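PDB 3TS7: geranyltranstransferase from Methylococcus capsulatus, which probably condenses dimethylallyl or geranyl diphosphate with isopentenyl diphosphate, using magnesium, to build farnesyl diphosphate for isoprenoid synthesis. Local coordinates for residues D11-S16 against R54-Y59; T58-Q63 against D288-L293; D70-P75 against R197-A202; M183-T188 against I221-Q226; L214-K219 against L277-G282. One frame throughout, in Å; residues are numbered along the deposited sequence. Where two conformers were deposited one is given.

Contact 1: D11-S16 against R54-Y59; sequences DFMRSS and RPLLTY. With PO4 (phosphate ion), chain E.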
# COMPACT_ATOMS: atom_id res chain seq x y z
N ASP B 11 15.64 0.83 29.14
CA ASP B 11 15.29 -0.59 29.24
C ASP B 11 14.12 -0.92 28.32
O ASP B 11 14.12 -1.95 27.64
CB ASP B 11 14.90 -0.95 30.69
CG ASP B 11 16.12 -1.12 31.61
OD1 ASP B 11 15.91 -1.27 32.83
OD2 ASP B 11 17.27 -1.10 31.12
N PHE B 12 13.12 -0.04 28.32
CA PHE B 12 11.96 -0.24 27.51
C PHE B 12 12.36 -0.21 26.03
O PHE B 12 11.91 -1.05 25.27
CB PHE B 12 10.87 0.79 27.84
CG PHE B 12 9.79 0.88 26.80
CD1 PHE B 12 8.69 0.04 26.87
CD2 PHE B 12 9.90 1.78 25.73
CE1 PHE B 12 7.69 0.10 25.90
CE2 PHE B 12 8.91 1.85 24.76
CZ PHE B 12 7.81 1.00 24.84
N MET B 13 13.22 0.74 25.66
CA MET B 13 13.67 0.88 24.27
C MET B 13 14.37 -0.36 23.75
O MET B 13 13.99 -0.89 22.71
CB MET B 13 14.60 2.07 24.08
CG MET B 13 13.94 3.43 24.18
SD MET B 13 14.69 4.65 23.08
CE MET B 13 16.15 3.79 22.48
N ARG B 14 15.40 -0.80 24.47
CA ARG B 14 16.22 -1.95 24.09
C ARG B 14 15.34 -3.18 23.92
O ARG B 14 15.41 -3.85 22.90
CB ARG B 14 17.30 -2.20 25.15
CG ARG B 14 18.26 -3.36 24.83
CD ARG B 14 18.73 -4.06 26.11
NE ARG B 14 17.65 -4.82 26.76
CZ ARG B 14 17.51 -6.14 26.70
NH1 ARG B 14 16.49 -6.72 27.33
NH2 ARG B 14 18.38 -6.90 26.03
N SER B 15 14.49 -3.43 24.91
CA SER B 15 13.56 -4.56 24.90
C SER B 15 12.54 -4.51 23.75
O SER B 15 12.30 -5.53 23.10
CB SER B 15 12.87 -4.68 26.26
OG SER B 15 11.76 -5.55 26.19
N SER B 16 11.95 -3.34 23.49
CA SER B 16 10.97 -3.19 22.41
C SER B 16 11.59 -3.34 21.02
O SER B 16 10.96 -3.88 20.11
CB SER B 16 10.23 -1.86 22.51
OG SER B 16 9.38 -1.84 23.64
N ARG B 54 8.52 4.60 15.34
CA ARG B 54 7.07 4.38 15.25
C ARG B 54 6.55 3.19 16.08
O ARG B 54 5.53 3.35 16.76
CB ARG B 54 6.59 4.40 13.80
CG ARG B 54 6.71 5.78 13.18
CD ARG B 54 7.08 5.70 11.73
NE ARG B 54 7.53 7.00 11.24
CZ ARG B 54 8.78 7.41 11.25
NH1 ARG B 54 9.07 8.61 10.77
NH2 ARG B 54 9.75 6.63 11.71
N PRO B 55 7.22 2.01 16.03
CA PRO B 55 6.91 0.92 16.96
C PRO B 55 7.06 1.29 18.42
O PRO B 55 6.24 0.86 19.23
CB PRO B 55 7.96 -0.14 16.61
CG PRO B 55 8.11 0.02 15.15
CD PRO B 55 8.09 1.52 14.94
N LEU B 56 8.10 2.05 18.77
CA LEU B 56 8.29 2.49 20.16
C LEU B 56 7.10 3.30 20.61
O LEU B 56 6.57 3.07 21.69
CB LEU B 56 9.57 3.29 20.33
CG LEU B 56 10.89 2.53 20.25
CD1 LEU B 56 12.05 3.52 20.20
CD2 LEU B 56 11.04 1.57 21.40
N LEU B 57 6.66 4.23 19.76
CA LEU B 57 5.42 4.97 20.03
C LEU B 57 4.22 4.05 20.20
O LEU B 57 3.42 4.27 21.09
CB LEU B 57 5.14 5.99 18.93
CG LEU B 57 6.06 7.20 18.99
CD1 LEU B 57 5.95 7.98 17.69
CD2 LEU B 57 5.69 8.07 20.20
N THR B 58 4.08 3.03 19.34
CA THR B 58 2.97 2.08 19.50
C THR B 58 3.07 1.32 20.85
O THR B 58 2.10 1.29 21.61
CB THR B 58 2.89 1.09 18.32
OG1 THR B 58 2.74 1.84 17.10
CG2 THR B 58 1.69 0.17 18.47
N TYR B 59 4.23 0.74 21.12
CA TYR B 59 4.41 -0.02 22.35
C TYR B 59 4.29 0.88 23.59
O TYR B 59 3.63 0.51 24.56
CB TYR B 59 5.75 -0.76 22.35
CG TYR B 59 5.84 -1.96 21.40
CD1 TYR B 59 4.91 -3.01 21.45
CD2 TYR B 59 6.90 -2.06 20.50
CE1 TYR B 59 5.02 -4.11 20.59
CE2 TYR B 59 7.02 -3.15 19.64
CZ TYR B 59 6.09 -4.17 19.70
OH TYR B 59 6.25 -5.22 18.83
P PO4 E . 13.11 8.58 11.52
O1 PO4 E . 13.64 7.81 10.33
O2 PO4 E . 12.96 7.68 12.72
O3 PO4 E . 14.08 9.67 11.88
O4 PO4 E . 11.77 9.18 11.15

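Contact 2: T58-Q63 against D288-L293; sequences TYATGQ and DLLREL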
# COMPACT_ATOMS: atom_id res chain seq x y z
N THR B 58 4.08 3.03 19.34
CA THR B 58 2.97 2.08 19.50
C THR B 58 3.07 1.32 20.85
O THR B 58 2.10 1.29 21.61
CB THR B 58 2.89 1.09 18.32
OG1 THR B 58 2.74 1.84 17.10
CG2 THR B 58 1.69 0.17 18.47
N TYR B 59 4.23 0.74 21.12
CA TYR B 59 4.41 -0.02 22.35
C TYR B 59 4.29 0.88 23.59
O TYR B 59 3.63 0.51 24.56
CB TYR B 59 5.75 -0.76 22.35
CG TYR B 59 5.84 -1.96 21.40
CD1 TYR B 59 4.91 -3.01 21.45
CD2 TYR B 59 6.90 -2.06 20.50
CE1 TYR B 59 5.02 -4.11 20.59
CE2 TYR B 59 7.02 -3.15 19.64
CZ TYR B 59 6.09 -4.17 19.70
OH TYR B 59 6.25 -5.22 18.83
N ALA B 60 4.89 2.06 23.55
CA ALA B 60 4.84 2.97 24.72
C ALA B 60 3.44 3.47 24.99
O ALA B 60 3.04 3.57 26.14
CB ALA B 60 5.82 4.14 24.55
N THR B 61 2.70 3.79 23.93
CA THR B 61 1.31 4.21 24.08
C THR B 61 0.46 3.08 24.67
O THR B 61 -0.33 3.31 25.57
CB THR B 61 0.70 4.65 22.72
OG1 THR B 61 1.46 5.76 22.21
CG2 THR B 61 -0.75 5.05 22.86
N GLY B 62 0.66 1.86 24.18
CA GLY B 62 -0.10 0.71 24.68
C GLY B 62 0.10 0.44 26.16
O GLY B 62 -0.86 0.19 26.89
N GLN B 63 1.35 0.51 26.59
CA GLN B 63 1.72 0.33 28.00
C GLN B 63 1.07 1.40 28.87
O GLN B 63 0.65 1.12 29.99
CB GLN B 63 3.24 0.33 28.17
CG GLN B 63 3.70 -0.17 29.51
CD GLN B 63 5.18 -0.10 29.68
OE1 GLN B 63 5.93 -0.86 29.05
NE2 GLN B 63 5.63 0.79 30.53
N ASP B 288 4.82 8.34 32.42
CA ASP B 288 6.22 8.76 32.56
C ASP B 288 7.08 8.29 31.39
O ASP B 288 8.01 8.99 30.98
CB ASP B 288 6.85 8.27 33.86
CG ASP B 288 6.37 9.06 35.06
OD1 ASP B 288 5.67 10.08 34.85
OD2 ASP B 288 6.68 8.65 36.20
N LEU B 289 6.76 7.10 30.89
CA LEU B 289 7.41 6.57 29.72
C LEU B 289 7.27 7.50 28.52
O LEU B 289 8.26 7.77 27.84
CB LEU B 289 6.84 5.18 29.39
CG LEU B 289 7.66 4.39 28.36
CD1 LEU B 289 9.03 4.03 28.91
CD2 LEU B 289 6.88 3.11 27.99
N LEU B 290 6.06 8.01 28.28
CA LEU B 290 5.83 8.95 27.17
C LEU B 290 6.50 10.32 27.40
O LEU B 290 6.97 10.96 26.45
CB LEU B 290 4.34 9.13 26.92
CG LEU B 290 3.64 7.88 26.35
CD1 LEU B 290 2.17 8.16 26.21
CD2 LEU B 290 4.24 7.47 25.00
N ARG B 291 6.58 10.72 28.66
CA ARG B 291 7.27 11.95 29.06
C ARG B 291 8.75 11.88 28.70
O ARG B 291 9.30 12.81 28.13
CB ARG B 291 7.05 12.24 30.56
CG ARG B 291 5.64 12.70 30.90
CD ARG B 291 5.38 13.00 32.40
NE ARG B 291 3.95 13.25 32.61
CZ ARG B 291 3.07 12.35 33.05
NH1 ARG B 291 1.80 12.67 33.13
NH2 ARG B 291 3.44 11.13 33.39
N GLU B 292 9.38 10.75 29.00
CA GLU B 292 10.78 10.55 28.68
C GLU B 292 11.02 10.29 27.19
O GLU B 292 12.06 10.70 26.63
CB GLU B 292 11.34 9.37 29.50
CG GLU B 292 11.36 9.64 31.01
CD GLU B 292 12.42 10.67 31.41
OE1 GLU B 292 12.16 11.44 32.36
OE2 GLU B 292 13.50 10.72 30.79
N LEU B 293 10.09 9.58 26.57
CA LEU B 293 10.18 9.31 25.13
C LEU B 293 10.08 10.62 24.31
O LEU B 293 10.81 10.78 23.33
CB LEU B 293 9.12 8.30 24.70
CG LEU B 293 9.22 7.77 23.27
CD1 LEU B 293 10.55 7.02 23.03
CD2 LEU B 293 8.02 6.89 22.95

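Contact 3: D70-P75 against R197-A202; sequences DLLDGP and RLACLA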
# COMPACT_ATOMS: atom_id res chain seq x y z
N ASP B 70 1.15 -8.09 23.35
CA ASP B 70 0.70 -9.08 22.37
C ASP B 70 -0.26 -8.53 21.32
O ASP B 70 -0.18 -8.92 20.16
CB ASP B 70 0.07 -10.28 23.10
CG ASP B 70 1.11 -11.21 23.72
OD1 ASP B 70 0.72 -12.17 24.42
OD2 ASP B 70 2.32 -10.99 23.52
N LEU B 71 -1.16 -7.64 21.73
CA LEU B 71 -2.10 -7.00 20.80
C LEU B 71 -1.46 -5.91 19.93
O LEU B 71 -2.08 -5.43 18.98
CB LEU B 71 -3.30 -6.39 21.55
CG LEU B 71 -4.19 -7.29 22.42
CD1 LEU B 71 -5.41 -6.51 22.90
CD2 LEU B 71 -4.62 -8.57 21.72
N LEU B 72 -0.22 -5.55 20.25
CA LEU B 72 0.44 -4.39 19.64
C LEU B 72 1.53 -4.76 18.66
O LEU B 72 1.91 -3.91 17.88
CB LEU B 72 1.02 -3.46 20.72
CG LEU B 72 0.06 -2.87 21.76
CD1 LEU B 72 0.85 -2.20 22.85
CD2 LEU B 72 -0.96 -1.91 21.16
N ASP B 73 2.01 -6.00 18.69
CA ASP B 73 3.01 -6.47 17.74
C ASP B 73 2.61 -6.24 16.28
O ASP B 73 3.39 -5.69 15.52
CB ASP B 73 3.35 -7.95 17.96
CG ASP B 73 4.09 -8.21 19.26
OD1 ASP B 73 4.97 -7.41 19.64
OD2 ASP B 73 3.80 -9.22 19.91
N GLY B 74 1.39 -6.65 15.92
CA GLY B 74 0.85 -6.47 14.58
C GLY B 74 0.79 -5.02 14.13
O GLY B 74 1.41 -4.68 13.12
N PRO B 75 0.09 -4.15 14.90
CA PRO B 75 0.08 -2.72 14.54
C PRO B 75 1.46 -2.07 14.52
O PRO B 75 1.70 -1.24 13.65
CB PRO B 75 -0.82 -2.12 15.61
CG PRO B 75 -1.75 -3.20 15.92
CD PRO B 75 -0.89 -4.42 15.96
N ARG B 197 -2.44 6.18 17.46
CA ARG B 197 -3.85 5.89 17.34
C ARG B 197 -4.11 4.37 17.24
O ARG B 197 -5.10 3.89 17.79
CB ARG B 197 -4.45 6.63 16.15
CG ARG B 197 -5.88 6.26 15.85
CD ARG B 197 -6.52 7.20 14.85
NE ARG B 197 -7.84 6.72 14.44
CZ ARG B 197 -8.96 6.89 15.14
NH1 ARG B 197 -8.94 7.53 16.30
NH2 ARG B 197 -10.09 6.40 14.67
N LEU B 198 -3.22 3.64 16.56
CA LEU B 198 -3.37 2.17 16.44
C LEU B 198 -3.40 1.49 17.81
O LEU B 198 -4.26 0.62 18.04
CB LEU B 198 -2.22 1.57 15.62
CG LEU B 198 -2.19 1.88 14.11
CD1 LEU B 198 -1.25 1.00 13.37
CD2 LEU B 198 -3.55 1.73 13.56
N ALA B 199 -2.48 1.90 18.68
CA ALA B 199 -2.47 1.44 20.08
C ALA B 199 -3.76 1.78 20.81
O ALA B 199 -4.30 0.94 21.53
CB ALA B 199 -1.25 1.99 20.83
N CYS B 200 -4.25 3.01 20.62
CA CYS B 200 -5.51 3.41 21.21
C CYS B 200 -6.68 2.53 20.77
O CYS B 200 -7.54 2.18 21.59
CB CYS B 200 -5.79 4.89 20.92
SG CYS B 200 -4.64 6.04 21.78
N LEU B 201 -6.70 2.15 19.49
CA LEU B 201 -7.76 1.29 18.94
C LEU B 201 -7.70 -0.16 19.45
O LEU B 201 -8.67 -0.90 19.32
CB LEU B 201 -7.74 1.31 17.40
CG LEU B 201 -8.20 2.62 16.74
CD1 LEU B 201 -7.72 2.71 15.26
CD2 LEU B 201 -9.72 2.82 16.87
N ALA B 202 -6.55 -0.57 20.00
CA ALA B 202 -6.44 -1.88 20.66
C ALA B 202 -6.89 -1.88 22.13
O ALA B 202 -6.72 -2.89 22.85
CB ALA B 202 -5.03 -2.42 20.52

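Contact 4: M183-T188 against I221-Q226; sequences MHIRKT and IGLAFQ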
# COMPACT_ATOMS: atom_id res chain seq x y z
N MET B 183 3.23 20.64 5.44
CA MET B 183 4.03 19.69 4.73
C MET B 183 4.60 18.63 5.67
O MET B 183 4.52 17.43 5.37
CB MET B 183 5.18 20.45 4.09
CG MET B 183 5.88 19.71 3.04
SD MET B 183 7.61 19.76 3.39
CE MET B 183 7.73 18.16 4.08
N HIS B 184 5.18 19.06 6.79
CA HIS B 184 5.76 18.13 7.76
C HIS B 184 4.72 17.26 8.47
O HIS B 184 4.98 16.08 8.73
CB HIS B 184 6.62 18.86 8.79
CG HIS B 184 7.99 19.22 8.29
ND1 HIS B 184 8.88 18.28 7.82
CD2 HIS B 184 8.62 20.41 8.22
CE1 HIS B 184 10.00 18.87 7.47
NE2 HIS B 184 9.88 20.17 7.70
N ILE B 185 3.56 17.85 8.76
CA ILE B 185 2.40 17.18 9.36
C ILE B 185 1.91 16.04 8.45
O ILE B 185 1.62 14.94 8.92
CB ILE B 185 1.27 18.20 9.66
CG1 ILE B 185 1.61 19.03 10.91
CG2 ILE B 185 -0.10 17.54 9.93
CD1 ILE B 185 0.84 20.38 11.01
N ARG B 186 1.89 16.30 7.14
CA ARG B 186 1.47 15.28 6.20
C ARG B 186 2.55 14.23 5.96
O ARG B 186 2.28 13.02 6.11
CB ARG B 186 0.98 15.91 4.88
CG ARG B 186 -0.32 16.68 4.99
CD ARG B 186 -0.36 17.70 3.84
NE ARG B 186 -1.61 18.44 3.76
CZ ARG B 186 -2.64 18.09 2.99
NH1 ARG B 186 -2.59 17.00 2.22
NH2 ARG B 186 -3.74 18.85 2.99
N LYS B 187 3.77 14.68 5.63
CA LYS B 187 4.88 13.80 5.25
C LYS B 187 5.33 12.84 6.36
O LYS B 187 5.68 11.69 6.09
CB LYS B 187 6.09 14.61 4.75
CG LYS B 187 7.38 13.79 4.50
CD LYS B 187 8.31 14.42 3.47
CE LYS B 187 9.70 13.78 3.50
NZ LYS B 187 9.79 12.52 2.71
N THR B 188 5.35 13.34 7.59
CA THR B 188 5.97 12.65 8.72
C THR B 188 4.96 12.49 9.85
O THR B 188 4.89 11.44 10.50
CB THR B 188 7.22 13.44 9.20
OG1 THR B 188 8.13 13.59 8.10
CG2 THR B 188 7.94 12.74 10.34
N ILE B 221 5.08 16.03 19.20
CA ILE B 221 6.44 15.51 19.10
C ILE B 221 6.93 15.38 17.64
O ILE B 221 8.12 15.57 17.37
CB ILE B 221 6.72 14.20 19.90
CG1 ILE B 221 6.07 12.99 19.28
CG2 ILE B 221 6.31 14.36 21.40
CD1 ILE B 221 6.32 11.72 20.09
N GLY B 222 6.00 15.08 16.73
CA GLY B 222 6.31 14.94 15.31
C GLY B 222 6.82 16.27 14.76
O GLY B 222 7.84 16.32 14.08
N LEU B 223 6.14 17.36 15.10
CA LEU B 223 6.54 18.67 14.60
C LEU B 223 7.85 19.11 15.23
O LEU B 223 8.77 19.54 14.53
CB LEU B 223 5.45 19.71 14.87
CG LEU B 223 4.30 19.70 13.85
CD1 LEU B 223 3.10 20.39 14.44
CD2 LEU B 223 4.73 20.33 12.50
N ALA B 224 7.94 18.95 16.55
CA ALA B 224 9.11 19.36 17.31
C ALA B 224 10.41 18.70 16.86
O ALA B 224 11.42 19.37 16.75
CB ALA B 224 8.87 19.13 18.82
N PHE B 225 10.40 17.40 16.57
CA PHE B 225 11.68 16.73 16.25
C PHE B 225 12.28 17.13 14.90
O PHE B 225 13.51 17.18 14.71
CB PHE B 225 11.61 15.19 16.46
CG PHE B 225 11.33 14.39 15.21
CD1 PHE B 225 12.37 13.94 14.40
CD2 PHE B 225 10.03 14.04 14.87
CE1 PHE B 225 12.12 13.18 13.24
CE2 PHE B 225 9.77 13.27 13.71
CZ PHE B 225 10.82 12.85 12.90
N GLN B 226 11.40 17.43 13.95
CA GLN B 226 11.87 17.91 12.66
C GLN B 226 12.37 19.36 12.73
O GLN B 226 13.32 19.71 12.04
CB GLN B 226 10.82 17.70 11.60
CG GLN B 226 10.68 16.24 11.25
CD GLN B 226 9.70 16.03 10.16
OE1 GLN B 226 8.54 16.43 10.27
NE2 GLN B 226 10.14 15.42 9.08
O HOH W 1 8.54 15.88 6.91

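Contact 5: L214-K219 against L277-G282; sequences LDHYAK and LESLAG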
# COMPACT_ATOMS: atom_id res chain seq x y z
N LEU B 214 -3.61 11.95 23.29
CA LEU B 214 -2.45 11.21 22.85
C LEU B 214 -2.12 11.52 21.40
O LEU B 214 -0.95 11.54 21.01
CB LEU B 214 -2.66 9.70 23.06
CG LEU B 214 -2.55 9.23 24.51
CD1 LEU B 214 -3.21 7.86 24.70
CD2 LEU B 214 -1.10 9.19 24.93
N ASP B 215 -3.15 11.73 20.60
CA ASP B 215 -2.97 12.30 19.25
C ASP B 215 -2.28 13.67 19.26
O ASP B 215 -1.33 13.90 18.49
CB ASP B 215 -4.31 12.41 18.51
CG ASP B 215 -4.12 12.90 17.09
OD1 ASP B 215 -3.43 12.21 16.30
OD2 ASP B 215 -4.61 13.98 16.79
N HIS B 216 -2.73 14.57 20.14
CA HIS B 216 -2.02 15.87 20.31
C HIS B 216 -0.58 15.71 20.77
O HIS B 216 0.31 16.40 20.27
CB HIS B 216 -2.80 16.85 21.22
CG HIS B 216 -2.42 18.28 21.00
ND1 HIS B 216 -2.64 18.93 19.81
CD2 HIS B 216 -1.80 19.18 21.81
CE1 HIS B 216 -2.18 20.17 19.89
NE2 HIS B 216 -1.67 20.35 21.10
N TYR B 217 -0.33 14.77 21.69
CA TYR B 217 1.05 14.42 22.07
C TYR B 217 1.85 14.00 20.83
O TYR B 217 3.00 14.44 20.62
CB TYR B 217 1.04 13.28 23.13
CG TYR B 217 2.36 12.60 23.35
CD1 TYR B 217 3.27 13.09 24.29
CD2 TYR B 217 2.71 11.46 22.63
CE1 TYR B 217 4.49 12.47 24.49
CE2 TYR B 217 3.92 10.83 22.82
CZ TYR B 217 4.80 11.33 23.76
OH TYR B 217 6.01 10.71 23.94
N ALA B 218 1.23 13.13 20.03
CA ALA B 218 1.88 12.59 18.83
C ALA B 218 2.19 13.69 17.79
O ALA B 218 3.33 13.78 17.29
CB ALA B 218 0.98 11.48 18.22
N LYS B 219 1.20 14.54 17.56
CA LYS B 219 1.32 15.69 16.63
C LYS B 219 2.44 16.65 17.05
O LYS B 219 3.28 17.03 16.22
CB LYS B 219 -0.01 16.44 16.54
CG LYS B 219 0.04 17.65 15.59
CD LYS B 219 -1.29 18.35 15.49
CE LYS B 219 -1.29 19.38 14.36
NZ LYS B 219 -2.63 20.00 14.24
N LEU B 277 3.96 17.53 26.52
CA LEU B 277 3.90 17.14 27.94
C LEU B 277 2.58 17.50 28.59
O LEU B 277 2.05 16.73 29.42
CB LEU B 277 5.06 17.77 28.71
CG LEU B 277 6.46 17.28 28.35
CD1 LEU B 277 7.51 18.17 28.97
CD2 LEU B 277 6.67 15.81 28.78
N GLU B 278 2.01 18.64 28.20
CA GLU B 278 0.72 19.07 28.74
C GLU B 278 -0.46 18.20 28.27
O GLU B 278 -1.44 18.07 28.99
CB GLU B 278 0.43 20.53 28.40
CG GLU B 278 -0.72 21.16 29.21
CD GLU B 278 -0.55 21.06 30.76
OE1 GLU B 278 -1.58 21.03 31.45
OE2 GLU B 278 0.58 21.03 31.29
N SER B 279 -0.36 17.64 27.06
CA SER B 279 -1.30 16.65 26.54
C SER B 279 -1.42 15.43 27.47
O SER B 279 -2.46 14.80 27.52
CB SER B 279 -0.82 16.12 25.15
OG SER B 279 -0.72 17.17 24.20
N LEU B 280 -0.35 15.10 28.15
CA LEU B 280 -0.33 13.96 29.06
C LEU B 280 -0.89 14.21 30.48
O LEU B 280 -0.87 13.31 31.32
CB LEU B 280 1.10 13.40 29.13
CG LEU B 280 1.73 13.02 27.78
CD1 LEU B 280 3.19 12.68 27.99
CD2 LEU B 280 0.98 11.87 27.08
N ALA B 281 -1.41 15.41 30.73
CA ALA B 281 -2.01 15.76 32.04
C ALA B 281 -3.18 14.85 32.46
O ALA B 281 -3.55 14.78 33.64
CB ALA B 281 -2.47 17.24 32.03
N GLY B 282 -3.77 14.14 31.50
CA GLY B 282 -4.85 13.20 31.82
C GLY B 282 -4.34 11.85 32.30
O GLY B 282 -5.12 10.95 32.60

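Contact 1: D11-S16 against R54-Y59
Phe12 lays the end of its ring against Leu56 and Tyr59 of helix 53-65, with CZ 3.7 Å from Tyr59 CB and the carbonyl oxygen of Leu56 near the ring plane at its edge. With CG anti to the backbone N (chi1 165°), the ring extends toward Leu56 and Tyr59. Leu56 answers from the other helix: its CD2 lies 3.7 Å from Ser16 CB and also meets Phe12 CE2, while CD1 approaches Met13 SD at 4.1 Å, the two side chains crossing at about a right angle. Ser16 CB also touches Tyr59 CD2. The hydroxyl of Ser16 turns back to its own helix, where OG donates to Phe12 O (3.1 Å) from the face opposite to that used by Ser16 N; it also covers one face of the Phe12 ring near the rim. With an alanine here in place of Phe12, the space beside Leu56 CD2 and Tyr59 CB is likely to be left unfilled, and Ser16 OG would lose the ring it covers. On helix 53-65, Arg54 NH1 holds a phosphate ion through O4 at 2.8 Å, well away from this apolar seam. The segments cross at 114°, and helix 288-298 closes the seam through Leu289 and Phe296, while Tyr59 OH bonds to Asp73 of helix 73-90.

Contact 2: T58-Q63 against D288-L293
Two helices of the all-helical polyprenyl synthase fold, 53-65 and 288-298, pack here with their segments running in roughly opposite directions, 150° apart, and their short axes 9.4 Å from each other. Ala60 is the centre of the contact. Its methyl group points at the partner helix and is met by one methyl from each of three leucines: CB lies 3.7 Å from Leu289 CD2, the same distance from Leu290 CD2, and 3.9 Å from Leu293 CD2. Leu289 and Leu293, one turn apart, share a conformation with CG anti to the backbone N (chi1 -167° and -172°), which carries both CD2 groups across to the small residue. Leu290 has CG beside its backbone N instead and comes in from the flank, where its CD2 also reaches Thr61 N at 4.1 Å. The Thr61 hydroxyl, a little farther from that methyl, is hydrogen-bonded to Leu57 O in its own helix. At the exposed margin the extended side chain of Gln63 crosses Leu289 at about a right angle, placing NE2 3.7 Å from Leu289 CD2. No hydrogen bond joins the segments. Phe12 of helix 5-27 covers the Gln63 side. Ala60 thus takes methyls of three leucines from the roughly antiparallel helix 288-298, joining an early and a late helix of the all-helical isoprenoid synthase fold.

Contact 3: D70-P75 against R197-A202
Leu198 opens the contact on the second segment by pressing against Pro75: its CD1 lies 3.7 Å from Pro75 O and 3.9 Å from Pro75 CB, so one methyl touches both the ring and the carbonyl of the proline. Leu198 CB meets Pro75 CB as well. Ala199 comes next, offering its backbone and methyl to Leu72, whose CD2 is 3.8 Å from Ala199 CA and 3.9 Å from Ala199 CB. The same Leu72 methyl extends to Ala202 CB at 4.2 Å, bridging the two alanines. Ala202 follows at the turn that leaves the helix, its N held by Ala199 O. Here Leu71 brings CD1 to 3.9 Å from Ala202 O. Every contact between the segments is apolar or a methyl against a carbonyl, and no hydrogen bond crosses. Around this seam, Tyr59 and Thr61 of helix 53-65 flank Leu72 and Ala199, and Met147 of helix 141-155 packs on Leu198. The carboxylates of Asp70 and Asp73 pair with Arg19 instead, Asp73 also bonding to Tyr59 OH. Ala199 and Ala202, at and just past the end of helix 177-201, thus take the leucines before helix 73-90, while Leu198 meets Pro75 in its first turn, a junction within the all-helical isoprenoid synthase fold.

Contact 4: M183-T188 against I221-Q226
Polar side chains gather round one water where segments of helices 177-201 and 208-237 of the isoprenoid synthase fold cross at 107°. His184 ND1 and Thr188 OG1 each hydrogen-bond to it at 2.6 Å, and Gln226 NE2 donates to it at 2.7 Å, so three side chains from two helices grip the same molecule. The water sits at the edge of the His184 ring, in its plane. The Gln226 amide lies close to both partners, with OE1 3.1 Å from His184 ND1 and NE2 2.9 Å from Thr188 OG1. Its plane is turned 67° from the imidazole. Extended beyond CG, the glutamine meets Thr188 head-on, the two side chains coming from opposite directions. A leucine in place of His184 would probably leave the water without one of its three partners and Gln226 OE1 without the nitrogen beside it.

Aliphatic atoms lie over the faces of the two rings. Met183 CE lies over one face of the His184 ring and Gln226 CB over the opposite one, both toward the rim. Gln226 CG similarly covers a face of Phe225, whose side chain is about 4 Å from a bound phosphate ion.

The apolar part lies to the side of the polar cluster. Thr188 turns CG2 to the Phe225 ring, its methyl 3.9 Å from Phe225 CZ. Ile185 and Leu223 meet obliquely, Ile185 CG1 lying 3.7 Å from Leu223 CD2.

Contact 5: L214-K219 against L277-G282
Leu280 and Tyr217 form the inner shell of this contact, in which the end of helix 262-279 packs against helix 208-237 within the helical bundle of the isoprenoid synthase fold. Leu280 sets both methyls against the tyrosine: CD1 is 3.7 Å from Tyr217 CD1, and CD2 lies beside Tyr217 CD1 and CG. The leucine approaches the ring obliquely. Its CD2 also meets Leu214 CD2 at 4.0 Å, the two leucines crossing at about a right angle, so Leu280 fills the angle between residues nearly one turn apart on the same helix. Beside it Ser279 brings its CB to 4.0 Å from Tyr217 CB, at the point where the two backbones come nearest.

The next shell fixes these groups. In Tyr217, CG is anti to the backbone N (chi1 166°), which turns the ring toward Leu280, and the hydroxyl is hydrogen-bonded to Leu290 O on helix 288-298, a bond that ties down the far end of the ring. Leu214 is backed by Val196 and Cys200 of helix 177-201. The Ser279 hydroxyl is bonded to Ala275 O, one turn back in its own helix, so its polar need is met without the partner segment. Farther out, Arg291 packs on Leu280. At the exposed margin the imidazole of His216 turns its edge to the serine, with CD2 3.3 Å from Ser279 OG, near the ring plane.

In the fold
Contacts 1, 2, 3 and 5 are mostly buried and apolar, whereas contact 4 is only partly buried and is the one built round a water and polar side chains. Helix 53-65 serves both contact 1 and contact 2, which share Thr58 and Tyr59 and lie with centres about 8 Å apart. Helix 177-201 is used at separate places by contacts 3 and 4, whose centres are about 22 Å apart, and helix 208-237 by contacts 4 and 5. Polar links between contacts run through tyrosine hydroxyls: Tyr59 ties contacts 1 and 2 to contact 3, and Tyr217 ties contact 5 to contact 2. Among the residues that touch, exposed ones occur only in contacts 2 and 5, Gln63 and His216.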